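Side-chain contact in glutamyl-tRNA(Gln) amidotransferase subunit B, mitochondrial (Saccharomyces cerevisiae, PDB 4N0H), which serves as the B subunit of a mitochondrial amidotransferase assembly and carries the GatB/GatE-type catalytic domain: residues Leu74-Gly79 and Gly306-Leu311. Sequence-based numbering, arbitrary orientation.
Sequences LSLALG and GLMPQL
Ala-77, in the last turn of helix 65-78, is met by the ends of two side chains, Met-308 and Leu-311, from the extended segment that follows helix 298-306 near the end of the modelled chain. This is helix-to-loop packing at the surface of the GatB/GatE-type fold, and every contact across it is van der Waals. Met-308 reaches the helix with its terminal methyl: CE lies 3.9 Å from Ala-77 CB and 3.8 Å from Ala-77 N, and also touches Leu-76 at CB (4.1 Å). Its chain is bent at both chi2 (-74°) and chi3 (-75°), a curled course that presents the methyl group, rather than SD, to the backbone of the helix. Leu-311 contributes one branch, CD1.

The neighbourhood widens this small apolar patch. Leu-198 touches both Ala-77 and Met-308, Leu-194 of helix 181-197 packs on Leu-311, and Leu-76 also leans on Ile-301 and Val-304 of helix 298-306.

Polar bonds act within each segment. A Schellman motif ends the helix, with Gly-79 at positive phi as its C-prime residue and its N bonded to Leu-76 O. Within segment 306-311, the side chain of Gln-310 turns toward the following residue, and NE2 donates to Leu-311 O at 3.0 Å, in the carbonyl plane and on a lone pair. Leu-311 CD1 itself rests 3.9 Å from Ala-77 CB.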
ATOM      1  N   LEU B  74      -8.516  -3.212 -28.772  1.00 28.39           N
ATOM      2  CA  LEU B  74      -8.579  -1.815 -29.187  1.00 28.29           C
ATOM      3  C   LEU B  74      -7.231  -1.318 -29.715  1.00 27.78           C
ATOM      4  O   LEU B  74      -7.179  -0.642 -30.736  1.00 31.13           O
ATOM      5  CB  LEU B  74      -9.059  -0.923 -28.042  1.00 25.95           C
ATOM      6  CG  LEU B  74      -9.153   0.556 -28.409  1.00 29.20           C
ATOM      7  CD1 LEU B  74     -10.122   0.767 -29.580  1.00 32.07           C
ATOM      8  CD2 LEU B  74      -9.563   1.380 -27.203  1.00 29.93           C
ATOM      9  N   SER B  75      -6.147  -1.652 -29.016  1.00 26.64           N
ATOM     10  CA  SER B  75      -4.806  -1.237 -29.430  1.00 27.33           C
ATOM     11  C   SER B  75      -4.483  -1.775 -30.820  1.00 29.25           C
ATOM     12  O   SER B  75      -3.943  -1.062 -31.661  1.00 31.71           O
ATOM     13  CB  SER B  75      -3.750  -1.730 -28.438  1.00 26.59           C
ATOM     14  OG  SER B  75      -4.027  -1.286 -27.123  1.00 27.86           O
ATOM     15  N   LEU B  76      -4.827  -3.037 -31.051  1.00 29.92           N
ATOM     16  CA  LEU B  76      -4.569  -3.686 -32.330  1.00 33.14           C
ATOM     17  C   LEU B  76      -5.374  -3.028 -33.448  1.00 33.75           C
ATOM     18  O   LEU B  76      -4.857  -2.788 -34.539  1.00 31.08           O
ATOM     19  CB  LEU B  76      -4.892  -5.179 -32.244  1.00 33.51           C
ATOM     20  CG  LEU B  76      -3.903  -6.018 -31.433  1.00 38.91           C
ATOM     21  CD1 LEU B  76      -4.414  -7.437 -31.252  1.00 38.49           C
ATOM     22  CD2 LEU B  76      -2.543  -6.023 -32.112  1.00 39.43           C
ATOM     23  N   ALA B  77      -6.634  -2.723 -33.166  1.00 37.48           N
ATOM     24  CA  ALA B  77      -7.504  -2.095 -34.154  1.00 36.63           C
ATOM     25  C   ALA B  77      -7.003  -0.710 -34.547  1.00 36.37           C
ATOM     26  O   ALA B  77      -7.182  -0.278 -35.686  1.00 38.03           O
ATOM     27  CB  ALA B  77      -8.932  -2.016 -33.633  1.00 35.17           C
ATOM     28  N   LEU B  78      -6.371  -0.021 -33.602  1.00 33.86           N
ATOM     29  CA  LEU B  78      -5.861   1.329 -33.837  1.00 35.19           C
ATOM     30  C   LEU B  78      -4.434   1.329 -34.386  1.00 36.18           C
ATOM     31  O   LEU B  78      -3.946   2.355 -34.858  1.00 37.14           O
ATOM     32  CB  LEU B  78      -5.890   2.142 -32.541  1.00 33.48           C
ATOM     33  CG  LEU B  78      -7.239   2.366 -31.860  1.00 34.93           C
ATOM     34  CD1 LEU B  78      -7.018   3.043 -30.521  1.00 36.23           C
ATOM     35  CD2 LEU B  78      -8.187   3.182 -32.738  1.00 36.39           C
ATOM     36  N   GLY B  79      -3.766   0.185 -34.309  1.00 35.99           N
ATOM     37  CA  GLY B  79      -2.364   0.108 -34.680  1.00 37.54           C
ATOM     38  C   GLY B  79      -1.474   0.759 -33.634  1.00 40.25           C
ATOM     39  O   GLY B  79      -0.391   1.255 -33.941  1.00 40.50           O
ATOM     40  N   GLY B 306      -5.448 -12.963 -33.794  1.00 36.78           N
ATOM     41  CA  GLY B 306      -6.229 -14.006 -34.434  1.00 42.78           C
ATOM     42  C   GLY B 306      -7.690 -14.003 -34.029  1.00 47.84           C
ATOM     43  O   GLY B 306      -8.539 -14.559 -34.724  1.00 53.02           O
ATOM     44  N   LEU B 307      -7.988 -13.368 -32.902  1.00 45.52           N
ATOM     45  CA  LEU B 307      -9.343 -13.364 -32.368  1.00 49.53           C
ATOM     46  C   LEU B 307     -10.096 -12.082 -32.764  1.00 48.58           C
ATOM     47  O   LEU B 307     -11.264 -11.895 -32.420  1.00 53.17           O
ATOM     48  CB  LEU B 307      -9.302 -13.630 -30.849  1.00 52.37           C
ATOM     49  CG  LEU B 307      -9.759 -12.742 -29.686  1.00 59.00           C
ATOM     50  CD1 LEU B 307      -9.280 -13.373 -28.373  1.00 55.26           C
ATOM     51  CD2 LEU B 307      -9.263 -11.309 -29.767  1.00 64.08           C
ATOM     52  N   MET B 308      -9.416 -11.214 -33.505  1.00 41.97           N
ATOM     53  CA  MET B 308     -10.011  -9.970 -33.983  1.00 37.54           C
ATOM     54  C   MET B 308     -11.052 -10.236 -35.062  1.00 40.07           C
ATOM     55  O   MET B 308     -10.872 -11.115 -35.906  1.00 39.46           O
ATOM     56  CB  MET B 308      -8.930  -9.041 -34.543  1.00 38.76           C
ATOM     57  CG  MET B 308      -7.943  -8.533 -33.508  1.00 36.24           C
ATOM     58  SD  MET B 308      -8.684  -7.285 -32.443  1.00 38.68           S
ATOM     59  CE  MET B 308      -8.706  -5.870 -33.543  1.00 33.58           C
ATOM     60  N   PRO B 309     -12.153  -9.474 -35.041  1.00 42.20           N
ATOM     61  CA  PRO B 309     -13.135  -9.586 -36.121  1.00 44.56           C
ATOM     62  C   PRO B 309     -12.617  -8.862 -37.358  1.00 44.84           C
ATOM     63  O   PRO B 309     -11.690  -8.057 -37.245  1.00 39.42           O
ATOM     64  CB  PRO B 309     -14.349  -8.852 -35.553  1.00 47.33           C
ATOM     65  CG  PRO B 309     -13.755  -7.819 -34.650  1.00 45.08           C
ATOM     66  CD  PRO B 309     -12.540  -8.463 -34.040  1.00 41.25           C
ATOM     67  N   GLN B 310     -13.192  -9.153 -38.521  1.00 46.42           N
ATOM     68  CA  GLN B 310     -12.843  -8.427 -39.734  1.00 46.03           C
ATOM     69  C   GLN B 310     -13.153  -6.951 -39.540  1.00 47.55           C
ATOM     70  O   GLN B 310     -14.267  -6.589 -39.164  1.00 47.15           O
ATOM     71  CB  GLN B 310     -13.628  -8.964 -40.934  1.00 48.77           C
ATOM     72  CG  GLN B 310     -13.406  -8.176 -42.219  1.00 51.23           C
ATOM     73  CD  GLN B 310     -12.002  -8.349 -42.769  1.00 55.10           C
ATOM     74  OE1 GLN B 310     -11.470  -9.459 -42.798  1.00 58.09           O
ATOM     75  NE2 GLN B 310     -11.392  -7.253 -43.200  1.00 52.30           N
ATOM     76  N   LEU B 311     -12.166  -6.100 -39.781  1.00 46.98           N
ATOM     77  CA  LEU B 311     -12.365  -4.663 -39.661  1.00 52.29           C
ATOM     78  C   LEU B 311     -12.730  -4.057 -41.017  1.00 64.12           C
ATOM     79  O   LEU B 311     -12.374  -4.609 -42.058  1.00 63.72           O
ATOM     80  CB  LEU B 311     -11.117  -4.002 -39.073  1.00 49.62           C
ATOM     81  CG  LEU B 311     -10.931  -4.256 -37.574  1.00 50.62           C
ATOM     82  CD1 LEU B 311      -9.585  -3.738 -37.083  1.00 47.99           C
ATOM     83  CD2 LEU B 311     -12.077  -3.621 -36.793  1.00 52.94           C
TER